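Local coordinates for regulatory protein AsnC (Escherichia coli, PDB 2CG4) that activates transcription of the asnA gene, regulates its own transcription, represses gidA expression after transcription, and binds asparagine, at residues L64-L76 with Y105-L119. The protein carries 1 engineered substitution. Sequence-based numbering, arbitrary orientation.
Sequences LGYDVGCFIGIIL and YSIFIKVMCRSIDAL. With ASN (asparagine), chain C.
Strands 68-76 and 107-113 run antiparallel, their N-to-C directions at 156°, from the hydrogen-bonded pair Val68-Cys113 to Ile74-Ile107, as central strands of the four-stranded antiparallel sheet of the Lrp/AsnC ligand-binding domain, an alpha+beta fold. At the far end Ser106 and Ile107 both face Ile74, a classic beta bulge: Ile74 O takes Ser106 N at 2.9 Å and, weakly, Ile107 N. Ser106 OG accepts a hydrogen bond from Leu76 N, while the backbone oxygens of Tyr105 and Ser106 hold the amino group and side-chain amide of the bound asparagine.

One face of the sheet carries branched aliphatics, which suit extended backbone and interlock: Ile74 CD1 meets Ile109 CD1 at 3.5 Å. On this face helix 116-127 lays Leu119 CD1 against Cys70 SG.

The other face is aromatic and joins a second subunit, whose Phe71 packs edge-to-face on Phe108 of this chain. Within the chain, the Phe71 and Phe108 rings lie nearly parallel but slid apart, centroids 5.2 Å from each other. Lys110 CG lies over a face of the Phe71 ring in a CH-pi contact, 4.1 Å from the centroid, its NZ hydrogen-bonded to Tyr99 OH of the second subunit. Gly73 CA makes a CH-pi contact over the face of the Tyr105 ring, 3.5 Å from its centroid, an approach that a side chain on this face would block.

Beyond the strands, Arg114 bends at chi3 (-146°) into an off-centre cation-pi contact, Arg114 CZ 4.4 Å from the Tyr66 ring centroid, while Arg114 NH1 makes a weak 2.8 Å bond to Leu64 O.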
ATOM      1  N   LEU A  64      15.399 -32.712  -1.121  1.00 43.45           N
ATOM      2  CA  LEU A  64      14.820 -33.287  -2.331  1.00 42.19           C
ATOM      3  C   LEU A  64      14.893 -32.312  -3.502  1.00 42.03           C
ATOM      4  O   LEU A  64      14.388 -32.594  -4.594  1.00 42.20           O
ATOM      5  CB  LEU A  64      13.377 -33.721  -2.081  1.00 41.99           C
ATOM      6  CG  LEU A  64      13.213 -35.014  -1.277  1.00 42.76           C
ATOM      7  CD1 LEU A  64      11.797 -35.157  -0.742  1.00 41.50           C
ATOM      8  CD2 LEU A  64      13.594 -36.226  -2.127  1.00 43.19           C
ATOM      9  N   GLY A  65      15.526 -31.165  -3.268  1.00 41.71           N
ATOM     10  CA  GLY A  65      15.785 -30.196  -4.327  1.00 41.98           C
ATOM     11  C   GLY A  65      14.650 -29.212  -4.564  1.00 42.30           C
ATOM     12  O   GLY A  65      14.502 -28.673  -5.663  1.00 42.77           O
ATOM     13  N   TYR A  66      13.841 -28.974  -3.536  1.00 41.95           N
ATOM     14  CA  TYR A  66      12.901 -27.857  -3.555  1.00 41.31           C
ATOM     15  C   TYR A  66      13.550 -26.583  -3.013  1.00 41.59           C
ATOM     16  O   TYR A  66      13.451 -26.268  -1.828  1.00 41.57           O
ATOM     17  CB  TYR A  66      11.629 -28.211  -2.787  1.00 40.50           C
ATOM     18  CG  TYR A  66      10.817 -29.312  -3.451  1.00 40.33           C
ATOM     19  CD1 TYR A  66      11.124 -30.656  -3.253  1.00 37.71           C
ATOM     20  CD2 TYR A  66       9.751 -29.004  -4.281  1.00 39.87           C
ATOM     21  CE1 TYR A  66      10.386 -31.652  -3.857  1.00 36.79           C
ATOM     22  CE2 TYR A  66       9.009 -29.996  -4.894  1.00 38.35           C
ATOM     23  CZ  TYR A  66       9.329 -31.312  -4.678  1.00 38.38           C
ATOM     24  OH  TYR A  66       8.582 -32.286  -5.292  1.00 40.45           O
ATOM     25  N   ASP A  67      14.225 -25.865  -3.902  1.00 42.07           N
ATOM     26  CA  ASP A  67      15.024 -24.699  -3.540  1.00 42.46           C
ATOM     27  C   ASP A  67      14.177 -23.436  -3.474  1.00 41.39           C
ATOM     28  O   ASP A  67      14.562 -22.457  -2.831  1.00 40.44           O
ATOM     29  CB  ASP A  67      16.151 -24.489  -4.557  1.00 42.75           C
ATOM     30  CG  ASP A  67      17.185 -25.592  -4.520  1.00 46.41           C
ATOM     31  OD1 ASP A  67      17.619 -25.970  -3.409  1.00 47.75           O
ATOM     32  OD2 ASP A  67      17.569 -26.078  -5.608  1.00 52.46           O
ATOM     33  N   VAL A  68      13.038 -23.456  -4.164  1.00 40.89           N
ATOM     34  CA  VAL A  68      12.136 -22.306  -4.185  1.00 40.32           C
ATOM     35  C   VAL A  68      10.748 -22.633  -3.628  1.00 39.57           C
ATOM     36  O   VAL A  68       9.841 -23.049  -4.360  1.00 40.97           O
ATOM     37  CB  VAL A  68      12.000 -21.709  -5.591  1.00 39.60           C
ATOM     38  CG1 VAL A  68      11.104 -20.498  -5.543  1.00 39.46           C
ATOM     39  CG2 VAL A  68      13.355 -21.319  -6.119  1.00 40.07           C
ATOM     40  N   GLY A  69      10.593 -22.443  -2.327  1.00 37.51           N
ATOM     41  CA  GLY A  69       9.273 -22.370  -1.728  1.00 36.26           C
ATOM     42  C   GLY A  69       8.779 -20.943  -1.730  1.00 34.98           C
ATOM     43  O   GLY A  69       9.565 -19.991  -1.717  1.00 35.17           O
ATOM     44  N   CYS A  70       7.470 -20.777  -1.752  1.00 33.55           N
ATOM     45  CA  CYS A  70       6.925 -19.439  -1.680  1.00 31.84           C
ATOM     46  C   CYS A  70       5.524 -19.417  -1.071  1.00 29.90           C
ATOM     47  O   CYS A  70       4.854 -20.442  -0.998  1.00 30.44           O
ATOM     48  CB  CYS A  70       6.961 -18.790  -3.055  1.00 30.29           C
ATOM     49  SG  CYS A  70       6.013 -19.651  -4.284  1.00 34.21           S
ATOM     50  N   PHE A  71       5.116 -18.249  -0.592  1.00 28.09           N
ATOM     51  CA  PHE A  71       3.720 -17.960  -0.330  1.00 26.58           C
ATOM     52  C   PHE A  71       3.219 -17.065  -1.443  1.00 26.57           C
ATOM     53  O   PHE A  71       3.956 -16.205  -1.928  1.00 27.79           O
ATOM     54  CB  PHE A  71       3.556 -17.256   1.013  1.00 26.51           C
ATOM     55  CG  PHE A  71       3.899 -18.120   2.195  1.00 27.60           C
ATOM     56  CD1 PHE A  71       5.182 -18.110   2.731  1.00 23.79           C
ATOM     57  CD2 PHE A  71       2.937 -18.940   2.776  1.00 26.95           C
ATOM     58  CE1 PHE A  71       5.493 -18.912   3.830  1.00 27.97           C
ATOM     59  CE2 PHE A  71       3.243 -19.740   3.877  1.00 25.07           C
ATOM     60  CZ  PHE A  71       4.524 -19.728   4.401  1.00 23.03           C
ATOM     61  N   ILE A  72       1.976 -17.289  -1.861  1.00 23.87           N
ATOM     62  CA  ILE A  72       1.334 -16.462  -2.861  1.00 21.80           C
ATOM     63  C   ILE A  72       0.032 -15.944  -2.280  1.00 21.61           C
ATOM     64  O   ILE A  72      -0.756 -16.712  -1.731  1.00 21.86           O
ATOM     65  CB  ILE A  72       1.093 -17.267  -4.156  1.00 22.76           C
ATOM     66  CG1 ILE A  72       2.364 -18.056  -4.499  1.00 21.97           C
ATOM     67  CG2 ILE A  72       0.686 -16.364  -5.310  1.00 18.18           C
ATOM     68  CD1 ILE A  72       2.303 -18.787  -5.779  1.00 14.36           C
ATOM     69  N   GLY A  73      -0.174 -14.633  -2.356  1.00 21.19           N
ATOM     70  CA  GLY A  73      -1.472 -14.057  -2.038  1.00 20.33           C
ATOM     71  C   GLY A  73      -2.267 -13.964  -3.323  1.00 21.06           C
ATOM     72  O   GLY A  73      -1.800 -13.413  -4.311  1.00 21.52           O
ATOM     73  N   ILE A  74      -3.458 -14.527  -3.332  1.00 23.04           N
ATOM     74  CA  ILE A  74      -4.291 -14.478  -4.528  1.00 24.71           C
ATOM     75  C   ILE A  74      -5.347 -13.393  -4.364  1.00 26.32           C
ATOM     76  O   ILE A  74      -6.037 -13.347  -3.352  1.00 26.61           O
ATOM     77  CB  ILE A  74      -4.940 -15.836  -4.817  1.00 24.15           C
ATOM     78  CG1 ILE A  74      -3.903 -16.797  -5.410  1.00 23.28           C
ATOM     79  CG2 ILE A  74      -6.128 -15.683  -5.763  1.00 25.00           C
ATOM     80  CD1 ILE A  74      -3.408 -17.808  -4.437  1.00 23.08           C
ATOM     81  N   ILE A  75      -5.431 -12.495  -5.344  1.00 27.58           N
ATOM     82  CA  ILE A  75      -6.534 -11.555  -5.425  1.00 29.49           C
ATOM     83  C   ILE A  75      -7.514 -11.949  -6.541  1.00 29.96           C
ATOM     84  O   ILE A  75      -7.133 -12.112  -7.705  1.00 30.44           O
ATOM     85  CB  ILE A  75      -6.043 -10.100  -5.614  1.00 30.87           C
ATOM     86  CG1 ILE A  75      -5.172  -9.665  -4.424  1.00 34.76           C
ATOM     87  CG2 ILE A  75      -7.230  -9.155  -5.773  1.00 30.34           C
ATOM     88  CD1 ILE A  75      -3.657  -9.733  -4.687  1.00 35.59           C
ATOM     89  N   LEU A  76      -8.776 -12.104  -6.163  1.00 30.06           N
ATOM     90  CA  LEU A  76      -9.813 -12.578  -7.060  1.00 29.29           C
ATOM     91  C   LEU A  76     -10.558 -11.389  -7.647  1.00 30.31           C
ATOM     92  O   LEU A  76     -10.516 -10.288  -7.088  1.00 31.01           O
ATOM     93  CB  LEU A  76     -10.802 -13.451  -6.288  1.00 29.73           C
ATOM     94  CG  LEU A  76     -10.282 -14.751  -5.686  1.00 27.77           C
ATOM     95  CD1 LEU A  76     -11.391 -15.431  -4.938  1.00 25.75           C
ATOM     96  CD2 LEU A  76      -9.717 -15.652  -6.760  1.00 23.52           C
ATOM     97  N   TYR A 105      -5.458 -10.279   0.879  1.00 30.74           N
ATOM     98  CA  TYR A 105      -5.568 -11.345  -0.107  1.00 26.72           C
ATOM     99  C   TYR A 105      -6.864 -12.123   0.116  1.00 27.06           C
ATOM    100  O   TYR A 105      -7.308 -12.261   1.259  1.00 25.84           O
ATOM    101  CB  TYR A 105      -4.373 -12.296   0.004  1.00 25.53           C
ATOM    102  CG  TYR A 105      -3.014 -11.650  -0.154  1.00 23.24           C
ATOM    103  CD1 TYR A 105      -2.069 -11.709   0.867  1.00 25.91           C
ATOM    104  CD2 TYR A 105      -2.671 -10.987  -1.323  1.00 20.44           C
ATOM    105  CE1 TYR A 105      -0.811 -11.119   0.717  1.00 24.97           C
ATOM    106  CE2 TYR A 105      -1.437 -10.406  -1.481  1.00 22.17           C
ATOM    107  CZ  TYR A 105      -0.509 -10.465  -0.457  1.00 24.89           C
ATOM    108  OH  TYR A 105       0.727  -9.868  -0.627  1.00 24.51           O
ATOM    109  N   SER A 106      -7.456 -12.631  -0.971  1.00 24.54           N
ATOM    110  CA  SER A 106      -8.575 -13.574  -0.879  1.00 24.18           C
ATOM    111  C   SER A 106      -8.145 -14.971  -0.397  1.00 24.01           C
ATOM    112  O   SER A 106      -8.757 -15.557   0.515  1.00 20.95           O
ATOM    113  CB  SER A 106      -9.292 -13.703  -2.232  1.00 24.99           C
ATOM    114  OG  SER A 106      -9.317 -12.471  -2.954  1.00 28.65           O
ATOM    115  N   ILE A 107      -7.107 -15.507  -1.033  1.00 24.02           N
ATOM    116  CA  ILE A 107      -6.500 -16.774  -0.620  1.00 24.30           C
ATOM    117  C   ILE A 107      -5.003 -16.566  -0.414  1.00 24.68           C
ATOM    118  O   ILE A 107      -4.376 -15.792  -1.138  1.00 25.24           O
ATOM    119  CB  ILE A 107      -6.726 -17.880  -1.665  1.00 24.40           C
ATOM    120  CG1 ILE A 107      -8.113 -17.730  -2.312  1.00 24.68           C
ATOM    121  CG2 ILE A 107      -6.569 -19.257  -1.024  1.00 25.32           C
ATOM    122  CD1 ILE A 107      -8.411 -18.726  -3.387  1.00 22.35           C
ATOM    123  N   PHE A 108      -4.443 -17.229   0.589  1.00 23.08           N
ATOM    124  CA  PHE A 108      -3.011 -17.210   0.821  1.00 23.49           C
ATOM    125  C   PHE A 108      -2.532 -18.667   0.774  1.00 23.60           C
ATOM    126  O   PHE A 108      -3.026 -19.504   1.520  1.00 25.51           O
ATOM    127  CB  PHE A 108      -2.721 -16.563   2.188  1.00 23.66           C
ATOM    128  CG  PHE A 108      -1.274 -16.229   2.425  1.00 24.36           C
ATOM    129  CD1 PHE A 108      -0.600 -15.339   1.592  1.00 27.47           C
ATOM    130  CD2 PHE A 108      -0.591 -16.778   3.501  1.00 29.98           C
ATOM    131  CE1 PHE A 108       0.735 -15.018   1.809  1.00 22.54           C
ATOM    132  CE2 PHE A 108       0.751 -16.462   3.734  1.00 28.65           C
ATOM    133  CZ  PHE A 108       1.412 -15.580   2.880  1.00 27.32           C
ATOM    134  N   ILE A 109      -1.601 -18.972  -0.119  1.00 22.67           N
ATOM    135  CA  ILE A 109      -1.207 -20.348  -0.375  1.00 22.09           C
ATOM    136  C   ILE A 109       0.300 -20.474  -0.291  1.00 23.25           C
ATOM    137  O   ILE A 109       1.018 -19.507  -0.502  1.00 22.62           O
ATOM    138  CB  ILE A 109      -1.674 -20.866  -1.775  1.00 21.17           C
ATOM    139  CG1 ILE A 109      -0.865 -20.208  -2.889  1.00 21.88           C
ATOM    140  CG2 ILE A 109      -3.181 -20.649  -1.977  1.00 17.86           C
ATOM    141  CD1 ILE A 109      -1.319 -20.585  -4.313  1.00 21.89           C
ATOM    142  N   LYS A 110       0.762 -21.677   0.038  1.00 24.75           N
ATOM    143  CA  LYS A 110       2.157 -22.053  -0.142  1.00 26.04           C
ATOM    144  C   LYS A 110       2.305 -22.919  -1.376  1.00 27.64           C
ATOM    145  O   LYS A 110       1.545 -23.870  -1.556  1.00 27.82           O
ATOM    146  CB  LYS A 110       2.652 -22.828   1.066  1.00 25.02           C
ATOM    147  CG  LYS A 110       4.067 -22.527   1.437  1.00 24.14           C
ATOM    148  CD  LYS A 110       4.595 -23.593   2.360  1.00 23.91           C
ATOM    149  CE  LYS A 110       5.897 -23.154   3.030  1.00 26.49           C
ATOM    150  NZ  LYS A 110       6.290 -24.152   4.067  1.00 23.82           N
ATOM    151  N   VAL A 111       3.264 -22.583  -2.239  1.00 29.05           N
ATOM    152  CA  VAL A 111       3.684 -23.523  -3.260  1.00 30.71           C
ATOM    153  C   VAL A 111       5.162 -23.854  -3.145  1.00 32.02           C
ATOM    154  O   VAL A 111       5.986 -22.992  -2.852  1.00 32.57           O
ATOM    155  CB  VAL A 111       3.263 -23.091  -4.696  1.00 30.53           C
ATOM    156  CG1 VAL A 111       2.247 -21.968  -4.636  1.00 32.25           C
ATOM    157  CG2 VAL A 111       4.459 -22.730  -5.554  1.00 29.68           C
ATOM    158  N   MET A 112       5.467 -25.133  -3.345  1.00 33.36           N
ATOM    159  CA  MET A 112       6.810 -25.674  -3.204  1.00 33.47           C
ATOM    160  C   MET A 112       7.330 -26.079  -4.572  1.00 33.87           C
ATOM    161  O   MET A 112       6.736 -26.932  -5.236  1.00 34.14           O
ATOM    162  CB  MET A 112       6.771 -26.899  -2.298  1.00 33.89           C
ATOM    163  CG  MET A 112       6.454 -26.586  -0.851  1.00 35.87           C
ATOM    164  SD  MET A 112       7.733 -25.567  -0.108  1.00 38.53           S
ATOM    165  CE  MET A 112       9.109 -26.707  -0.071  1.00 38.26           C
ATOM    166  N   CYS A 113       8.422 -25.456  -5.001  1.00 35.09           N
ATOM    167  CA  CYS A 113       8.950 -25.675  -6.352  1.00 36.36           C
ATOM    168  C   CYS A 113      10.440 -25.994  -6.345  1.00 36.52           C
ATOM    169  O   CYS A 113      11.148 -25.687  -5.392  1.00 37.42           O
ATOM    170  CB  CYS A 113       8.676 -24.458  -7.234  1.00 35.81           C
ATOM    171  SG  CYS A 113       7.015 -24.432  -7.928  1.00 39.26           S
ATOM    172  N   ARG A 114      10.918 -26.604  -7.422  1.00 38.06           N
ATOM    173  CA  ARG A 114      12.326 -26.965  -7.530  1.00 39.12           C
ATOM    174  C   ARG A 114      13.233 -25.803  -7.939  1.00 38.88           C
ATOM    175  O   ARG A 114      14.350 -25.668  -7.420  1.00 38.58           O
ATOM    176  CB  ARG A 114      12.503 -28.137  -8.488  1.00 39.81           C
ATOM    177  CG  ARG A 114      12.296 -29.487  -7.835  1.00 42.73           C
ATOM    178  CD  ARG A 114      12.285 -30.594  -8.874  1.00 46.82           C
ATOM    179  NE  ARG A 114      11.360 -31.660  -8.501  1.00 52.39           N
ATOM    180  CZ  ARG A 114      11.607 -32.555  -7.549  1.00 55.83           C
ATOM    181  NH1 ARG A 114      12.752 -32.506  -6.875  1.00 54.71           N
ATOM    182  NH2 ARG A 114      10.709 -33.495  -7.265  1.00 57.47           N
ATOM    183  N   SER A 115      12.756 -24.964  -8.857  1.00 38.32           N
ATOM    184  CA  SER A 115      13.557 -23.841  -9.354  1.00 37.99           C
ATOM    185  C   SER A 115      12.675 -22.649  -9.699  1.00 38.25           C
ATOM    186  O   SER A 115      11.453 -22.786  -9.799  1.00 38.00           O
ATOM    187  CB  SER A 115      14.338 -24.264 -10.597  1.00 37.86           C
ATOM    188  OG  SER A 115      13.447 -24.542 -11.670  1.00 38.37           O
ATOM    189  N   ILE A 116      13.281 -21.481  -9.907  1.00 38.79           N
ATOM    190  CA  ILE A 116      12.489 -20.334 -10.340  1.00 39.37           C
ATOM    191  C   ILE A 116      11.945 -20.526 -11.757  1.00 38.65           C
ATOM    192  O   ILE A 116      10.950 -19.917 -12.123  1.00 38.04           O
ATOM    193  CB  ILE A 116      13.202 -18.952 -10.179  1.00 39.86           C
ATOM    194  CG1 ILE A 116      13.869 -18.512 -11.478  1.00 42.73           C
ATOM    195  CG2 ILE A 116      14.177 -18.936  -9.000  1.00 42.39           C
ATOM    196  CD1 ILE A 116      13.715 -17.035 -11.742  1.00 45.24           C
ATOM    197  N   ASP A 117      12.578 -21.389 -12.546  1.00 38.79           N
ATOM    198  CA  ASP A 117      12.025 -21.739 -13.852  1.00 40.01           C
ATOM    199  C   ASP A 117      10.727 -22.535 -13.725  1.00 38.51           C
ATOM    200  O   ASP A 117       9.746 -22.228 -14.394  1.00 39.15           O
ATOM    201  CB  ASP A 117      13.042 -22.490 -14.725  1.00 41.22           C
ATOM    202  CG  ASP A 117      12.606 -22.562 -16.189  1.00 48.25           C
ATOM    203  OD1 ASP A 117      12.465 -21.487 -16.819  1.00 55.28           O
ATOM    204  OD2 ASP A 117      12.383 -23.681 -16.708  1.00 51.92           O
ATOM    205  N   ALA A 118      10.744 -23.558 -12.867  1.00 37.43           N
ATOM    206  CA  ALA A 118       9.543 -24.266 -12.415  1.00 35.58           C
ATOM    207  C   ALA A 118       8.457 -23.356 -11.833  1.00 34.53           C
ATOM    208  O   ALA A 118       7.304 -23.423 -12.253  1.00 35.72           O
ATOM    209  CB  ALA A 118       9.917 -25.361 -11.411  1.00 34.72           C
ATOM    210  N   LEU A 119       8.816 -22.516 -10.863  1.00 33.74           N
ATOM    211  CA  LEU A 119       7.849 -21.573 -10.273  1.00 33.03           C
ATOM    212  C   LEU A 119       7.179 -20.689 -11.314  1.00 32.28           C
ATOM    213  O   LEU A 119       5.991 -20.419 -11.224  1.00 33.73           O
ATOM    214  CB  LEU A 119       8.496 -20.689  -9.198  1.00 32.54           C
ATOM    215  CG  LEU A 119       7.580 -19.614  -8.588  1.00 32.50           C
ATOM    216  CD1 LEU A 119       6.577 -20.222  -7.605  1.00 32.98           C
ATOM    217  CD2 LEU A 119       8.378 -18.508  -7.913  1.00 32.28           C
TER
HETATM  218  N   ASN C1153      -9.156 -10.698   2.998  1.00 33.04           N
HETATM  219  CA  ASN C1153     -10.558 -10.881   3.477  1.00 32.27           C
HETATM  220  C   ASN C1153     -10.885 -10.004   4.655  1.00 31.97           C
HETATM  221  O   ASN C1153     -10.080  -9.842   5.580  1.00 32.82           O
HETATM  222  CB  ASN C1153     -10.828 -12.333   3.827  1.00 31.20           C
HETATM  223  CG  ASN C1153     -10.813 -13.216   2.617  1.00 31.38           C
HETATM  224  OD1 ASN C1153     -11.565 -12.999   1.665  1.00 29.42           O
HETATM  225  ND2 ASN C1153      -9.942 -14.209   2.630  1.00 33.29           N
HETATM  226  OXT ASN C1153     -11.967  -9.430   4.668  1.00 31.44           O